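Local coordinates for cytokinin riboside 5'-monophosphate phosphoribohydrolase (Corynebacterium glutamicum, PDB 5WQ3), which belongs to the SLOG clan of Rossmann-like alpha/beta proteins, with a parallel central sheet whose strands are joined largely through helices, at residues C[177-182]-C[202-207]; C[163-168]-C[244-249]. All coordinates share one frame; numbering follows the deposited sequence. Where two conformers were deposited one is given.

How the contacts relate
Following the chain from the N terminus, contact 2 opens first, at 163-168, where strand 166-168 enters the parallel sheet. Helix 173-188 comes next and carries 177-182. The chain then returns through strand 196-199 to helix 201-216, where 202-207 closes contact 1, a short loop that brings two successive helices together. The run continues through strand 230-232 before 244-249, at the C-terminal part of helix 235-246, comes back to 163-168 and ties that helix to the sheet at strand 166-168, so contact 1 is nested inside the much longer loop of contact 2. Their centres lie about 18 Å apart, but they meet within the fold: the indole of Trp204 packs against the backbone carbonyl of Cys168.

Contact 1 of 2, residues C[177-182]-C[202-207]; sequences DELFEV and EFWAGL
Leu179 and Phe180 reach out from helix 173-188 to meet Trp204 and Leu207 of helix 201-216, and the whole contact is apolar. The backbones stay well apart, since the axes of the two short segments approach no closer than 14.7 Å and cross at -56°, so long side chains have to bridge the gap. Both leucines carry CG anti to the backbone N (chi1 178° in Leu179, -179° in Leu207), which points the CD2 methyls into the gap. These two methyls meet tip to tip, Leu179 CD2 lying 4.3 Å from Leu207 CD2.

Each methyl also finds an aromatic ring. Leu179 CD2 comes obliquely onto the six-membered part of the indole, 4.1 Å from Trp204 CZ3. Phe180 starts out across the line between the helices, but its ring swings inward until CZ is 4.1 Å from Leu207 CD2, again obliquely. The same Leu207 methyl sits in the indole plane at its edge, 3.8 Å from Trp204 CZ3, which makes it the common neighbour of all three other side chains. Within its own helix the indole has Phe203 CD2 on one face, 3.5 Å above the plane and offset toward the rim.

Leu179 and Trp204 both rest on Leu198 of strand 196-199, and Trp204 also reaches Cys168 of strand 166-168. Those two adjacent parallel strands and helix 173-188 form a beta-alpha-beta unit of the Rossmann-like fold, and the contact joins its helix to the one after strand 196-199. Helix 152-162 flanks helix 173-188, Lys156 forming salt bridges with Asp177 and Glu181.

Contact 2 of 2, residues C[163-168]-C[244-249]; sequences SQAFVC and DAHAGL
Gln164 meets the imidazole of His246 with both its backbone carbonyl and the root of its side chain. The carbonyl is the polar part: His246 NE2 donates to Gln164 O at 3.0 Å, with a moderately bent N-H...O angle of 144°. The oxygen lies in the imidazole plane, as suits a ring N-H, but seen from the peptide the nitrogen stands well above the carbonyl plane, 50° out of it. Beside this bond the ring leans on aliphatic carbon, with Gln164 CB 3.6 Å from His246 NE2 and 3.7 Å from His246 CE1. The rest of the glutamine goes another way. Its CG turns away from the carbonyl carbon (chi1 -60°), a bend at the next bond follows, and the amide departs from the histidine, leaving OE1 to accept from Ala70 N.

Next along, Ala165 points its methyl at the same ring, obliquely, with CB 4.2 Å from His246 CE1. The other ring nitrogen, ND1, is hydrogen-bonded to Tyr101 OH, so the imidazole is held at two corners and its rotation is fixed.

From Phe166 to Cys168 the chain runs on into the sheet and leaves the histidine behind. The contact thus fastens the C-terminal part of helix 235-246 to the chain around the N-terminal side of an interior strand. Strand 166-168 lies between 70-74 and 196-199: Ala165 and Val167 bond through their backbones to Thr72 on one side, and Phe166 to Val197 on the other. Pro195, just ahead of strand 196-199, touches both Ala165 and His246.

Contact 1 of 2, residues C[177-182]-C[202-207]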
loop_
_atom_site.group_PDB
_atom_site.type_symbol
_atom_site.label_atom_id
_atom_site.label_comp_id
_atom_site.label_asym_id
_atom_site.label_seq_id
_atom_site.Cartn_x
_atom_site.Cartn_y
_atom_site.Cartn_z
ATOM N N ASP C 177 28.406 -13.562 -53.530
ATOM C CA ASP C 177 28.403 -15.051 -53.461
ATOM C C ASP C 177 27.884 -15.694 -54.775
ATOM O O ASP C 177 28.522 -16.594 -55.366
ATOM C CB ASP C 177 27.559 -15.472 -52.223
ATOM C CG ASP C 177 27.487 -17.046 -52.030
ATOM O OD1 ASP C 177 28.300 -17.807 -52.599
ATOM O OD2 ASP C 177 26.568 -17.464 -51.320
ATOM N N GLU C 178 26.710 -15.265 -55.243
ATOM C CA GLU C 178 26.106 -15.800 -56.540
ATOM C C GLU C 178 26.931 -15.421 -57.708
ATOM O O GLU C 178 27.136 -16.205 -58.611
ATOM C CB GLU C 178 24.723 -15.208 -56.764
ATOM C CG GLU C 178 23.729 -15.761 -55.806
ATOM C CD GLU C 178 23.313 -17.175 -56.187
ATOM O OE1 GLU C 178 23.760 -17.745 -57.219
ATOM O OE2 GLU C 178 22.487 -17.698 -55.460
ATOM N N LEU C 179 27.503 -14.217 -57.688
ATOM C CA LEU C 179 28.346 -13.838 -58.807
ATOM C C LEU C 179 29.515 -14.713 -59.015
ATOM O O LEU C 179 29.787 -15.137 -60.149
ATOM C CB LEU C 179 28.833 -12.362 -58.633
ATOM C CG LEU C 179 29.754 -11.895 -59.741
ATOM C CD1 LEU C 179 29.133 -11.938 -61.125
ATOM C CD2 LEU C 179 30.286 -10.472 -59.460
ATOM N N PHE C 180 30.288 -14.984 -57.938
ATOM C CA PHE C 180 31.470 -15.792 -58.081
ATOM C C PHE C 180 31.137 -17.269 -58.295
ATOM O O PHE C 180 31.837 -17.930 -59.011
ATOM C CB PHE C 180 32.481 -15.549 -57.012
ATOM C CG PHE C 180 33.136 -14.199 -57.142
ATOM C CD1 PHE C 180 33.964 -13.952 -58.190
ATOM C CD2 PHE C 180 32.888 -13.211 -56.243
ATOM C CE1 PHE C 180 34.546 -12.726 -58.393
ATOM C CE2 PHE C 180 33.491 -11.933 -56.406
ATOM C CZ PHE C 180 34.314 -11.725 -57.488
ATOM N N GLU C 181 29.992 -17.699 -57.827
ATOM C CA GLU C 181 29.538 -19.044 -58.190
ATOM C C GLU C 181 29.218 -19.181 -59.665
ATOM O O GLU C 181 29.661 -20.114 -60.293
ATOM C CB GLU C 181 28.339 -19.302 -57.375
ATOM C CG GLU C 181 27.769 -20.669 -57.363
ATOM C CD GLU C 181 26.667 -20.649 -56.317
ATOM O OE1 GLU C 181 26.927 -20.105 -55.190
ATOM O OE2 GLU C 181 25.545 -21.074 -56.659
ATOM N N VAL C 182 28.484 -18.234 -60.250
ATOM C CA VAL C 182 28.183 -18.378 -61.670
ATOM C C VAL C 182 29.477 -18.257 -62.477
ATOM O O VAL C 182 29.682 -18.952 -63.448
ATOM C CB VAL C 182 27.069 -17.452 -62.187
ATOM C CG1 VAL C 182 27.330 -15.975 -61.869
ATOM C CG2 VAL C 182 26.896 -17.629 -63.684
ATOM N N GLU C 202 30.116 2.508 -61.795
ATOM C CA GLU C 202 30.869 3.118 -60.730
ATOM C C GLU C 202 30.910 2.195 -59.531
ATOM O O GLU C 202 31.912 2.064 -58.910
ATOM C CB GLU C 202 30.261 4.446 -60.344
ATOM C CG GLU C 202 30.904 5.618 -61.033
ATOM C CD GLU C 202 30.165 6.918 -60.807
ATOM O OE1 GLU C 202 29.877 7.259 -59.655
ATOM O OE2 GLU C 202 29.876 7.604 -61.791
ATOM N N PHE C 203 29.802 1.554 -59.243
ATOM C CA PHE C 203 29.755 0.631 -58.129
ATOM C C PHE C 203 30.737 -0.512 -58.300
ATOM O O PHE C 203 31.496 -0.794 -57.450
ATOM C CB PHE C 203 28.348 0.132 -57.877
ATOM C CG PHE C 203 28.267 -0.882 -56.788
ATOM C CD1 PHE C 203 28.096 -0.501 -55.498
ATOM C CD2 PHE C 203 28.376 -2.216 -57.068
ATOM C CE1 PHE C 203 28.038 -1.427 -54.509
ATOM C CE2 PHE C 203 28.308 -3.142 -56.068
ATOM C CZ PHE C 203 28.157 -2.743 -54.797
ATOM N N TRP C 204 30.746 -1.116 -59.460
ATOM C CA TRP C 204 31.497 -2.332 -59.704
ATOM C C TRP C 204 32.932 -2.125 -60.099
ATOM O O TRP C 204 33.722 -3.080 -60.102
ATOM C CB TRP C 204 30.764 -3.144 -60.761
ATOM C CG TRP C 204 29.429 -3.704 -60.303
ATOM C CD1 TRP C 204 28.198 -3.318 -60.713
ATOM C CD2 TRP C 204 29.232 -4.854 -59.444
ATOM N NE1 TRP C 204 27.199 -4.157 -60.117
ATOM C CE2 TRP C 204 27.833 -5.089 -59.342
ATOM C CE3 TRP C 204 30.111 -5.701 -58.742
ATOM C CZ2 TRP C 204 27.292 -6.104 -58.518
ATOM C CZ3 TRP C 204 29.563 -6.726 -57.938
ATOM C CH2 TRP C 204 28.179 -6.912 -57.837
ATOM N N ALA C 205 33.319 -0.884 -60.432
ATOM C CA ALA C 205 34.623 -0.695 -61.113
ATOM C C ALA C 205 35.788 -1.269 -60.302
ATOM O O ALA C 205 36.664 -1.935 -60.820
ATOM C CB ALA C 205 34.909 0.821 -61.487
ATOM N N GLY C 206 35.809 -1.003 -59.017
ATOM C CA GLY C 206 36.945 -1.423 -58.218
ATOM C C GLY C 206 37.055 -2.923 -58.068
ATOM O O GLY C 206 38.162 -3.477 -57.989
ATOM N N LEU C 207 35.917 -3.622 -58.084
ATOM C CA LEU C 207 36.034 -5.073 -58.078
ATOM C C LEU C 207 36.606 -5.572 -59.398
ATOM O O LEU C 207 37.479 -6.411 -59.466
ATOM C CB LEU C 207 34.606 -5.662 -57.824
ATOM C CG LEU C 207 34.631 -7.202 -57.782
ATOM C CD1 LEU C 207 35.487 -7.738 -56.654
ATOM C CD2 LEU C 207 33.209 -7.805 -57.775
#

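Contact 2 of 2, residues C[163-168]-C[244-249]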
loop_
_atom_site.group_PDB
_atom_site.type_symbol
_atom_site.label_atom_id
_atom_site.label_comp_id
_atom_site.label_asym_id
_atom_site.label_seq_id
_atom_site.Cartn_x
_atom_site.Cartn_y
_atom_site.Cartn_z
ATOM N N SER C 163 17.319 -20.796 -64.800
ATOM C CA SER C 163 17.520 -19.555 -65.526
ATOM C C SER C 163 18.762 -19.716 -66.432
ATOM O O SER C 163 19.494 -20.667 -66.298
ATOM C CB SER C 163 17.636 -18.396 -64.562
ATOM O OG SER C 163 18.929 -18.343 -64.035
ATOM N N GLN C 164 18.959 -18.834 -67.390
ATOM C CA GLN C 164 20.070 -18.953 -68.364
ATOM C C GLN C 164 20.921 -17.657 -68.420
ATOM O O GLN C 164 21.712 -17.479 -69.311
ATOM C CB GLN C 164 19.495 -19.236 -69.753
ATOM C CG GLN C 164 18.667 -20.541 -69.820
ATOM C CD GLN C 164 17.236 -20.425 -69.325
ATOM O OE1 GLN C 164 16.492 -19.520 -69.703
ATOM N NE2 GLN C 164 16.800 -21.428 -68.548
ATOM N N ALA C 165 20.775 -16.794 -67.446
ATOM C CA ALA C 165 21.587 -15.572 -67.400
ATOM C C ALA C 165 21.448 -15.047 -65.996
ATOM O O ALA C 165 20.453 -15.311 -65.341
ATOM C CB ALA C 165 21.069 -14.527 -68.405
ATOM N N PHE C 166 22.492 -14.359 -65.508
ATOM C CA PHE C 166 22.506 -13.699 -64.221
ATOM C C PHE C 166 22.824 -12.204 -64.483
ATOM O O PHE C 166 23.793 -11.881 -65.170
ATOM C CB PHE C 166 23.637 -14.196 -63.304
ATOM C CG PHE C 166 23.309 -15.398 -62.412
ATOM C CD1 PHE C 166 22.170 -16.141 -62.576
ATOM C CD2 PHE C 166 24.250 -15.819 -61.447
ATOM C CE1 PHE C 166 21.935 -17.258 -61.775
ATOM C CE2 PHE C 166 24.029 -16.932 -60.650
ATOM C CZ PHE C 166 22.848 -17.669 -60.821
ATOM N N VAL C 167 22.023 -11.346 -63.886
ATOM C CA VAL C 167 22.281 -9.912 -63.799
ATOM C C VAL C 167 22.402 -9.485 -62.346
ATOM O O VAL C 167 21.555 -9.738 -61.537
ATOM C CB VAL C 167 21.137 -9.108 -64.408
ATOM C CG1 VAL C 167 21.418 -7.599 -64.295
ATOM C CG2 VAL C 167 20.962 -9.507 -65.838
ATOM N N CYS C 168 23.495 -8.816 -62.009
ATOM C CA CYS C 168 23.712 -8.397 -60.621
ATOM C C CYS C 168 23.637 -6.903 -60.529
ATOM O O CYS C 168 24.540 -6.213 -61.008
ATOM C CB CYS C 168 25.088 -8.859 -60.164
ATOM S SG CYS C 168 25.299 -10.665 -60.098
ATOM N N ASP C 244 21.335 -11.404 -77.461
ATOM C CA ASP C 244 22.323 -11.743 -78.424
ATOM C C ASP C 244 23.114 -12.963 -77.996
ATOM O O ASP C 244 23.429 -13.821 -78.816
ATOM C CB ASP C 244 23.324 -10.574 -78.656
ATOM C CG ASP C 244 22.720 -9.478 -79.470
ATOM O OD1 ASP C 244 21.550 -9.676 -79.914
ATOM O OD2 ASP C 244 23.350 -8.379 -79.622
ATOM N N ALA C 245 23.454 -13.053 -76.721
ATOM C CA ALA C 245 24.182 -14.224 -76.257
ATOM C C ALA C 245 23.347 -15.512 -76.422
ATOM O O ALA C 245 23.909 -16.583 -76.583
ATOM C CB ALA C 245 24.558 -14.060 -74.805
ATOM N N HIS C 246 22.032 -15.422 -76.396
ATOM C CA HIS C 246 21.178 -16.611 -76.437
ATOM C C HIS C 246 20.735 -16.969 -77.843
ATOM O O HIS C 246 20.089 -17.953 -78.053
ATOM C CB HIS C 246 19.954 -16.395 -75.584
ATOM C CG HIS C 246 20.211 -16.533 -74.127
ATOM N ND1 HIS C 246 19.381 -16.018 -73.173
ATOM C CD2 HIS C 246 21.204 -17.156 -73.465
ATOM C CE1 HIS C 246 19.848 -16.316 -71.984
ATOM N NE2 HIS C 246 20.959 -16.997 -72.136
ATOM N N ALA C 247 21.093 -16.130 -78.789
ATOM C CA ALA C 247 20.599 -16.286 -80.139
ATOM C C ALA C 247 21.582 -17.150 -80.923
ATOM O O ALA C 247 22.783 -17.230 -80.606
ATOM C CB ALA C 247 20.459 -14.922 -80.820
ATOM N N GLY C 248 21.090 -17.735 -81.993
ATOM C CA GLY C 248 22.002 -18.483 -82.885
ATOM C C GLY C 248 22.424 -19.799 -82.217
ATOM O O GLY C 248 23.509 -20.344 -82.526
ATOM N N LEU C 249 21.572 -20.289 -81.294
ATOM C CA LEU C 249 21.750 -21.563 -80.606
ATOM C C LEU C 249 20.715 -22.572 -81.094
ATOM O O LEU C 249 20.664 -23.680 -80.524
ATOM C CB LEU C 249 21.546 -21.420 -79.084
ATOM C CG LEU C 249 22.481 -20.464 -78.340
ATOM C CD1 LEU C 249 22.105 -20.493 -76.858
ATOM C CD2 LEU C 249 23.971 -20.759 -78.548
#